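Local coordinates for protein Tetur07g02040 (Tetranychus urticae, PDB 6BDJ) that binds ferric iron and probably opens catechol-type aromatic rings between their two hydroxyl-bearing carbons, as an intradiol ring-cleavage dioxygenase, at residues Ala83-Trp88 with Gly129-Glu134; Gln163-Glu168 with Met188-Asp193. All coordinates share one frame; numbering follows the deposited sequence.

How the contacts relate
Both contacts lie in one Dioxygenase family region and reach the same mixed sheet, whose strand 148-154 carries the iron ligand H149. Contact 1 comes first in the chain and closes before contact 2 opens. It sets strand 84-88 against the outermost strand 130-136. Contact 2 joins the end of strand 157-166 to the loop that leads into helix 194-198. Their centres are 21 Å apart, on opposite sides of the chain's centre, and their nearest atoms are about 5 Å apart without touching. One strand of each contact, 84-88 or 157-166, neighbours strand 148-154; contact 1 is in the sandwich interior and contact 2 faces the loop before helix 194-198.

Contact 1 (Ala83-Trp88 with Gly129-Glu134); sequences AKVYIW and GTVTFE
V85 and I87 of strand 84-88 face V131 and F133 of strand 130-136, with the short strand axes 8.9 Å apart at closest and their N-to-C directions 27° from parallel. F133 takes the largest share of the contact. I87 lays its CD1 over one face of the F133 ring, 3.7 Å from the centroid and displaced toward the rim, in a CH-pi contact, while I87 CG1 sits over the middle of the same face, about 3.8 Å from the centroid. With I87 CG1 tucked between the backbone N and the carbonyl carbon (chi1 62°), the ethyl arm extends out over the phenyl group. At the ring's edge, and in its plane, V85 O lies 3.5 Å from F133 CZ. This is the interior of the beta-sandwich of intradiol dioxygenases: the strands are not hydrogen-bonded neighbours but meet through apolar side chains, and strand 84-88 pairs instead with strands 120-124 and 148-154. V85 divides its branches between two partners. Its CG1, anti to the backbone N, reaches F133 CE2 at 4.1 Å, whereas its CG2 meets V131 CG2 at 4.0 Å. With an alanine in place of F133, I87 CD1 would probably lose the ring face it rests on and a gap would open beside V85. I87 also touches I148 and Y150 of the strand that bears the iron ligand H149; on the other side of strand 84-88, the W88 ring stacks on the H149 ring.

Contact 2 (Gln163-Glu168 with Met188-Asp193); sequences QIFFDE and MKNEED
N190 turns its amide toward the end of strand 157-166, pointing ND2 at the backbone of F166 and bringing OD1 near the ring of F165. The ND2 group donates a weak hydrogen bond to F166 O, 3.5 Å long with an angle of 155° at the hydrogen, and this acceptor lies close to the amide plane. The amide stands roughly perpendicular to the F165 ring, at about 84°. OD1 approaches that ring obliquely, 4.4 Å from F165 CD1, a loose contact; T145 OG1 grips OD1, while ND2 has only the weak bond to F166 O in this contact. As successive residues of an extended chain, F165 and F166 send their rings to different sides. F165 aims at the loop and meets F196 edge-to-face, while the F166 ring leads away to F137, and the residue meets the loop through its backbone O. The contact joins the end of strand 157-166, in the beta-sandwich of the intradiol dioxygenase fold, to the loop before helix 194-198, close to the iron site: the F165 side chain is about 4 Å from that of the iron ligand H147. Each segment also prepares a helix start. D167 is the N-cap of helix 168-175, and D193 is that of helix 194-198, its OD2 taking the backbone N of F196. D193 OD1 forms a salt bridge with R144 NE, and R144 NH1 is hydrogen-bonded to Q163 OE1, so one guanidinium group ties the two segments together.

Contact 1 (Ala83-Trp88 with Gly129-Glu134)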
ATOM      1  N   ALA A  83      14.143   8.839  -0.353  1.00 65.25           N
ATOM      2  CA  ALA A  83      12.966   8.589  -1.195  1.00 63.22           C
ATOM      3  C   ALA A  83      11.681   8.776  -0.365  1.00 61.49           C
ATOM      4  O   ALA A  83      11.596   8.281   0.766  1.00 61.50           O
ATOM      5  CB  ALA A  83      13.005   7.175  -1.768  1.00 61.90           C
ATOM      6  N   LYS A  84      10.705   9.500  -0.916  1.00 59.50           N
ATOM      7  CA  LYS A  84       9.402   9.659  -0.280  1.00 58.57           C
ATOM      8  C   LYS A  84       8.552   8.450  -0.619  1.00 55.22           C
ATOM      9  O   LYS A  84       8.325   8.169  -1.796  1.00 51.92           O
ATOM     10  CB  LYS A  84       8.694  10.934  -0.750  1.00 61.99           C
ATOM     11  CG  LYS A  84       9.037  12.157   0.093  1.00 66.79           C
ATOM     12  CD  LYS A  84       8.778  13.463  -0.653  1.00 68.67           C
ATOM     13  CE  LYS A  84       7.295  13.694  -0.882  1.00 65.26           C
ATOM     14  NZ  LYS A  84       7.018  15.127  -1.164  1.00 64.20           N
ATOM     15  N   VAL A  85       8.094   7.733   0.407  1.00 51.05           N
ATOM     16  CA  VAL A  85       7.167   6.607   0.207  1.00 47.65           C
ATOM     17  C   VAL A  85       5.793   7.005   0.697  1.00 44.17           C
ATOM     18  O   VAL A  85       5.643   7.354   1.865  1.00 42.45           O
ATOM     19  CB  VAL A  85       7.586   5.388   1.014  1.00 48.01           C
ATOM     20  CG1 VAL A  85       6.624   4.226   0.765  1.00 47.05           C
ATOM     21  CG2 VAL A  85       9.024   5.008   0.683  1.00 51.22           C
ATOM     22  N   TYR A  86       4.819   6.943  -0.200  1.00 40.54           N
ATOM     23  CA  TYR A  86       3.436   7.096   0.147  1.00 39.83           C
ATOM     24  C   TYR A  86       2.734   5.758   0.227  1.00 40.81           C
ATOM     25  O   TYR A  86       2.903   4.922  -0.642  1.00 41.25           O
ATOM     26  CB  TYR A  86       2.709   7.875  -0.930  1.00 39.81           C
ATOM     27  CG  TYR A  86       3.194   9.267  -1.219  1.00 41.62           C
ATOM     28  CD1 TYR A  86       4.376   9.470  -1.933  1.00 45.17           C
ATOM     29  CD2 TYR A  86       2.463  10.397  -0.822  1.00 41.61           C
ATOM     30  CE1 TYR A  86       4.823  10.738  -2.244  1.00 46.93           C
ATOM     31  CE2 TYR A  86       2.915  11.685  -1.125  1.00 43.59           C
ATOM     32  CZ  TYR A  86       4.096  11.838  -1.850  1.00 46.64           C
ATOM     33  OH  TYR A  86       4.577  13.075  -2.217  1.00 50.42           O
ATOM     34  N   ILE A  87       1.905   5.552   1.239  1.00 40.62           N
ATOM     35  CA  ILE A  87       0.926   4.471   1.202  1.00 41.52           C
ATOM     36  C   ILE A  87      -0.471   5.000   1.391  1.00 40.89           C
ATOM     37  O   ILE A  87      -0.683   6.076   1.948  1.00 42.53           O
ATOM     38  CB  ILE A  87       1.230   3.349   2.206  1.00 43.41           C
ATOM     39  CG1 ILE A  87       1.194   3.846   3.655  1.00 43.61           C
ATOM     40  CG2 ILE A  87       2.629   2.792   1.941  1.00 45.43           C
ATOM     41  CD1 ILE A  87       1.243   2.685   4.636  1.00 45.43           C
ATOM     42  N   TRP A  88      -1.419   4.248   0.856  1.00 41.70           N
ATOM     43  CA  TRP A  88      -2.820   4.487   1.096  1.00 41.13           C
ATOM     44  C   TRP A  88      -3.577   3.199   0.937  1.00 43.58           C
ATOM     45  O   TRP A  88      -3.183   2.291   0.177  1.00 40.62           O
ATOM     46  CB  TRP A  88      -3.406   5.608   0.211  1.00 41.21           C
ATOM     47  CG  TRP A  88      -3.491   5.311  -1.312  1.00 42.04           C
ATOM     48  CD1 TRP A  88      -4.631   5.124  -2.076  1.00 41.66           C
ATOM     49  CD2 TRP A  88      -2.402   5.264  -2.227  1.00 40.48           C
ATOM     50  NE1 TRP A  88      -4.301   4.953  -3.396  1.00 43.51           N
ATOM     51  CE2 TRP A  88      -2.943   5.016  -3.522  1.00 42.65           C
ATOM     52  CE3 TRP A  88      -1.021   5.374  -2.085  1.00 39.85           C
ATOM     53  CZ2 TRP A  88      -2.136   4.895  -4.663  1.00 42.25           C
ATOM     54  CZ3 TRP A  88      -0.223   5.262  -3.226  1.00 39.73           C
ATOM     55  CH2 TRP A  88      -0.785   5.026  -4.491  1.00 40.40           C
ATOM     56  N   GLY A 129      17.589   2.733   3.807  1.00 85.52           N
ATOM     57  CA  GLY A 129      16.527   2.521   2.798  1.00 80.66           C
ATOM     58  C   GLY A 129      15.173   2.068   3.363  1.00 76.00           C
ATOM     59  O   GLY A 129      14.362   1.464   2.645  1.00 69.38           O
ATOM     60  N   THR A 130      14.933   2.375   4.641  1.00 75.21           N
ATOM     61  CA  THR A 130      13.788   1.849   5.389  1.00 73.50           C
ATOM     62  C   THR A 130      12.797   2.954   5.777  1.00 69.96           C
ATOM     63  O   THR A 130      13.214   4.065   6.159  1.00 66.68           O
ATOM     64  CB  THR A 130      14.301   1.136   6.660  1.00 79.05           C
ATOM     65  OG1 THR A 130      15.174   0.053   6.285  1.00 81.77           O
ATOM     66  CG2 THR A 130      13.150   0.599   7.518  1.00 79.00           C
ATOM     67  N   VAL A 131      11.497   2.638   5.651  1.00 65.60           N
ATOM     68  CA  VAL A 131      10.384   3.368   6.313  1.00 63.33           C
ATOM     69  C   VAL A 131       9.498   2.375   7.057  1.00 63.43           C
ATOM     70  O   VAL A 131       9.435   1.211   6.684  1.00 62.04           O
ATOM     71  CB  VAL A 131       9.484   4.143   5.341  1.00 59.60           C
ATOM     72  CG1 VAL A 131      10.258   5.265   4.677  1.00 61.29           C
ATOM     73  CG2 VAL A 131       8.869   3.220   4.291  1.00 59.66           C
ATOM     74  N   THR A 132       8.812   2.846   8.091  1.00 65.02           N
ATOM     75  CA  THR A 132       7.862   2.033   8.828  1.00 66.33           C
ATOM     76  C   THR A 132       6.604   2.839   9.039  1.00 63.26           C
ATOM     77  O   THR A 132       6.655   4.017   9.421  1.00 61.74           O
ATOM     78  CB  THR A 132       8.442   1.555  10.169  1.00 72.75           C
ATOM     79  OG1 THR A 132       9.582   0.729   9.903  1.00 77.79           O
ATOM     80  CG2 THR A 132       7.416   0.733  10.963  1.00 74.12           C
ATOM     81  N   PHE A 133       5.468   2.201   8.763  1.00 60.37           N
ATOM     82  CA  PHE A 133       4.174   2.802   8.995  1.00 57.49           C
ATOM     83  C   PHE A 133       3.416   1.983  10.039  1.00 60.84           C
ATOM     84  O   PHE A 133       3.491   0.764  10.045  1.00 64.13           O
ATOM     85  CB  PHE A 133       3.363   2.803   7.711  1.00 56.14           C
ATOM     86  CG  PHE A 133       3.891   3.703   6.649  1.00 54.34           C
ATOM     87  CD1 PHE A 133       3.517   5.019   6.611  1.00 52.27           C
ATOM     88  CD2 PHE A 133       4.699   3.208   5.641  1.00 56.20           C
ATOM     89  CE1 PHE A 133       3.974   5.853   5.612  1.00 52.81           C
ATOM     90  CE2 PHE A 133       5.171   4.034   4.632  1.00 54.51           C
ATOM     91  CZ  PHE A 133       4.814   5.360   4.623  1.00 53.54           C
ATOM     92  N   GLU A 134       2.664   2.668  10.890  1.00 58.01           N
ATOM     93  CA  GLU A 134       1.750   2.024  11.842  1.00 60.07           C
ATOM     94  C   GLU A 134       0.375   2.180  11.253  1.00 57.22           C
ATOM     95  O   GLU A 134      -0.142   3.289  11.174  1.00 54.93           O
ATOM     96  CB  GLU A 134       1.821   2.687  13.217  1.00 59.40           C
ATOM     97  CG  GLU A 134       3.222   2.645  13.814  1.00 62.97           C
ATOM     98  CD  GLU A 134       3.293   3.191  15.231  1.00 65.80           C
ATOM     99  OE1 GLU A 134       2.412   3.971  15.639  1.00 67.32           O
ATOM    100  OE2 GLU A 134       4.218   2.790  15.957  1.00 71.75           O
TER

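Contact 2 (Gln163-Glu168 with Met188-Asp193)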
ATOM      1  N   GLN A 163       1.451  -2.198  -5.382  1.00 49.21           N
ATOM      2  CA  GLN A 163       0.468  -2.686  -4.447  1.00 48.83           C
ATOM      3  C   GLN A 163       1.077  -3.800  -3.637  1.00 51.30           C
ATOM      4  O   GLN A 163       1.807  -4.625  -4.161  1.00 53.77           O
ATOM      5  CB  GLN A 163      -0.771  -3.169  -5.181  1.00 49.67           C
ATOM      6  CG  GLN A 163      -1.572  -2.018  -5.766  1.00 49.12           C
ATOM      7  CD  GLN A 163      -2.882  -2.432  -6.414  1.00 49.49           C
ATOM      8  OE1 GLN A 163      -3.461  -3.473  -6.073  1.00 49.39           O
ATOM      9  NE2 GLN A 163      -3.361  -1.607  -7.341  1.00 47.28           N
ATOM     10  N   ILE A 164       0.752  -3.796  -2.351  1.00 52.84           N
ATOM     11  CA  ILE A 164       1.199  -4.781  -1.388  1.00 56.63           C
ATOM     12  C   ILE A 164       0.055  -5.768  -1.188  1.00 58.71           C
ATOM     13  O   ILE A 164      -1.077  -5.376  -0.903  1.00 60.24           O
ATOM     14  CB  ILE A 164       1.543  -4.103  -0.056  1.00 59.47           C
ATOM     15  CG1 ILE A 164       2.584  -3.003  -0.273  1.00 59.30           C
ATOM     16  CG2 ILE A 164       2.041  -5.129   0.950  1.00 62.40           C
ATOM     17  CD1 ILE A 164       2.811  -2.083   0.902  1.00 60.04           C
ATOM     18  N   PHE A 165       0.358  -7.050  -1.322  1.00 60.07           N
ATOM     19  CA  PHE A 165      -0.616  -8.121  -1.126  1.00 61.89           C
ATOM     20  C   PHE A 165      -0.269  -8.927   0.117  1.00 64.83           C
ATOM     21  O   PHE A 165       0.818  -8.809   0.671  1.00 63.26           O
ATOM     22  CB  PHE A 165      -0.660  -8.989  -2.383  1.00 61.52           C
ATOM     23  CG  PHE A 165      -1.091  -8.228  -3.609  1.00 59.26           C
ATOM     24  CD1 PHE A 165      -2.419  -7.907  -3.796  1.00 58.96           C
ATOM     25  CD2 PHE A 165      -0.168  -7.768  -4.540  1.00 57.60           C
ATOM     26  CE1 PHE A 165      -2.838  -7.170  -4.901  1.00 58.34           C
ATOM     27  CE2 PHE A 165      -0.569  -7.040  -5.658  1.00 57.10           C
ATOM     28  CZ  PHE A 165      -1.914  -6.756  -5.850  1.00 58.43           C
ATOM     29  N   PHE A 166      -1.221  -9.749   0.537  1.00 69.44           N
ATOM     30  CA  PHE A 166      -1.087 -10.586   1.742  1.00 73.39           C
ATOM     31  C   PHE A 166      -1.174 -12.058   1.392  1.00 79.45           C
ATOM     32  O   PHE A 166      -1.870 -12.448   0.427  1.00 79.67           O
ATOM     33  CB  PHE A 166      -2.146 -10.193   2.751  1.00 72.17           C
ATOM     34  CG  PHE A 166      -2.014  -8.768   3.185  1.00 66.85           C
ATOM     35  CD1 PHE A 166      -1.187  -8.441   4.241  1.00 66.80           C
ATOM     36  CD2 PHE A 166      -2.616  -7.747   2.465  1.00 63.21           C
ATOM     37  CE1 PHE A 166      -1.018  -7.114   4.643  1.00 64.68           C
ATOM     38  CE2 PHE A 166      -2.448  -6.420   2.844  1.00 60.29           C
ATOM     39  CZ  PHE A 166      -1.643  -6.107   3.941  1.00 60.84           C
ATOM     40  N   ASP A 167      -0.452 -12.879   2.159  1.00 84.75           N
ATOM     41  CA  ASP A 167      -0.487 -14.328   1.927  1.00 90.16           C
ATOM     42  C   ASP A 167      -1.883 -14.814   2.290  1.00 93.54           C
ATOM     43  O   ASP A 167      -2.511 -14.256   3.204  1.00 95.29           O
ATOM     44  CB  ASP A 167       0.634 -15.073   2.678  1.00 92.87           C
ATOM     45  CG  ASP A 167       0.428 -15.086   4.180  1.00 96.79           C
ATOM     46  OD1 ASP A 167       0.642 -14.028   4.812  1.00 96.08           O
ATOM     47  OD2 ASP A 167       0.037 -16.152   4.730  1.00101.08           O
ATOM     48  N   GLU A 168      -2.375 -15.794   1.535  1.00 96.36           N
ATOM     49  CA  GLU A 168      -3.783 -16.198   1.583  1.00 98.78           C
ATOM     50  C   GLU A 168      -4.173 -16.690   2.968  1.00104.57           C
ATOM     51  O   GLU A 168      -5.271 -16.403   3.443  1.00105.42           O
ATOM     52  CB  GLU A 168      -4.052 -17.290   0.552  1.00101.29           C
ATOM     53  N   MET A 188     -12.988 -11.202  -3.093  1.00104.60           N
ATOM     54  CA  MET A 188     -12.401 -11.666  -4.344  1.00105.83           C
ATOM     55  C   MET A 188     -11.037 -12.267  -4.029  1.00101.98           C
ATOM     56  O   MET A 188     -10.258 -11.667  -3.274  1.00 97.00           O
ATOM     57  CB  MET A 188     -12.250 -10.530  -5.358  1.00107.46           C
ATOM     58  CG  MET A 188     -11.634 -11.015  -6.660  1.00111.57           C
ATOM     59  SD  MET A 188     -11.298  -9.674  -7.810  1.00113.46           S
ATOM     60  CE  MET A 188     -12.809  -9.668  -8.767  1.00117.18           C
ATOM     61  N   LYS A 189     -10.782 -13.459  -4.582  1.00101.09           N
ATOM     62  CA  LYS A 189      -9.500 -14.151  -4.438  1.00 99.07           C
ATOM     63  C   LYS A 189      -8.370 -13.436  -5.142  1.00 90.06           C
ATOM     64  O   LYS A 189      -8.607 -12.803  -6.166  1.00 85.97           O
ATOM     65  CB  LYS A 189      -9.614 -15.597  -4.958  1.00104.30           C
ATOM     66  CG  LYS A 189      -9.870 -16.640  -3.898  1.00110.26           C
ATOM     67  CD  LYS A 189     -11.324 -16.719  -3.446  1.00114.52           C
ATOM     68  CE  LYS A 189     -11.477 -17.822  -2.412  1.00119.83           C
ATOM     69  NZ  LYS A 189     -12.896 -18.221  -2.192  1.00123.94           N
ATOM     70  N   ASN A 190      -7.156 -13.558  -4.602  1.00 85.49           N
ATOM     71  CA  ASN A 190      -5.940 -13.046  -5.272  1.00 80.78           C
ATOM     72  C   ASN A 190      -5.879 -13.408  -6.766  1.00 83.12           C
ATOM     73  O   ASN A 190      -5.659 -12.560  -7.624  1.00 78.06           O
ATOM     74  CB  ASN A 190      -4.683 -13.602  -4.589  1.00 79.21           C
ATOM     75  CG  ASN A 190      -4.208 -12.751  -3.426  1.00 77.09           C
ATOM     76  OD1 ASN A 190      -4.673 -11.636  -3.226  1.00 71.27           O
ATOM     77  ND2 ASN A 190      -3.271 -13.271  -2.656  1.00 77.81           N
ATOM     78  N   GLU A 191      -6.154 -14.680  -7.043  1.00 91.18           N
ATOM     79  CA  GLU A 191      -6.111 -15.257  -8.386  1.00 97.18           C
ATOM     80  C   GLU A 191      -7.278 -14.829  -9.285  1.00 97.60           C
ATOM     81  O   GLU A 191      -7.229 -15.015 -10.512  1.00 98.93           O
ATOM     82  CB  GLU A 191      -6.127 -16.799  -8.316  1.00105.61           C
ATOM     83  CG  GLU A 191      -4.914 -17.480  -7.683  1.00109.55           C
ATOM     84  CD  GLU A 191      -4.901 -17.440  -6.155  1.00112.04           C
ATOM     85  OE1 GLU A 191      -3.892 -17.884  -5.567  1.00116.09           O
ATOM     86  OE2 GLU A 191      -5.870 -16.932  -5.541  1.00110.25           O
ATOM     87  N   GLU A 192      -8.331 -14.296  -8.680  1.00 97.62           N
ATOM     88  CA  GLU A 192      -9.456 -13.724  -9.425  1.00 97.49           C
ATOM     89  C   GLU A 192      -9.205 -12.266  -9.780  1.00 91.64           C
ATOM     90  O   GLU A 192      -9.880 -11.727 -10.680  1.00 91.03           O
ATOM     91  CB  GLU A 192     -10.731 -13.780  -8.602  1.00102.07           C
ATOM     92  CG  GLU A 192     -11.160 -15.146  -8.109  1.00107.93           C
ATOM     93  CD  GLU A 192     -12.392 -15.071  -7.212  1.00110.87           C
ATOM     94  OE1 GLU A 192     -13.108 -14.003  -7.177  1.00109.24           O
ATOM     95  OE2 GLU A 192     -12.631 -16.083  -6.494  1.00116.70           O
ATOM     96  N   ASP A 193      -8.262 -11.634  -9.057  1.00 85.14           N
ATOM     97  CA  ASP A 193      -7.965 -10.225  -9.198  1.00 77.73           C
ATOM     98  C   ASP A 193      -7.157  -9.910 -10.451  1.00 75.81           C
ATOM     99  O   ASP A 193      -6.056 -10.461 -10.655  1.00 75.93           O
ATOM    100  CB  ASP A 193      -7.205  -9.735  -7.971  1.00 78.00           C
ATOM    101  CG  ASP A 193      -7.087  -8.220  -7.928  1.00 75.75           C
ATOM    102  OD1 ASP A 193      -8.095  -7.544  -7.624  1.00 73.69           O
ATOM    103  OD2 ASP A 193      -5.980  -7.724  -8.190  1.00 71.53           O
TER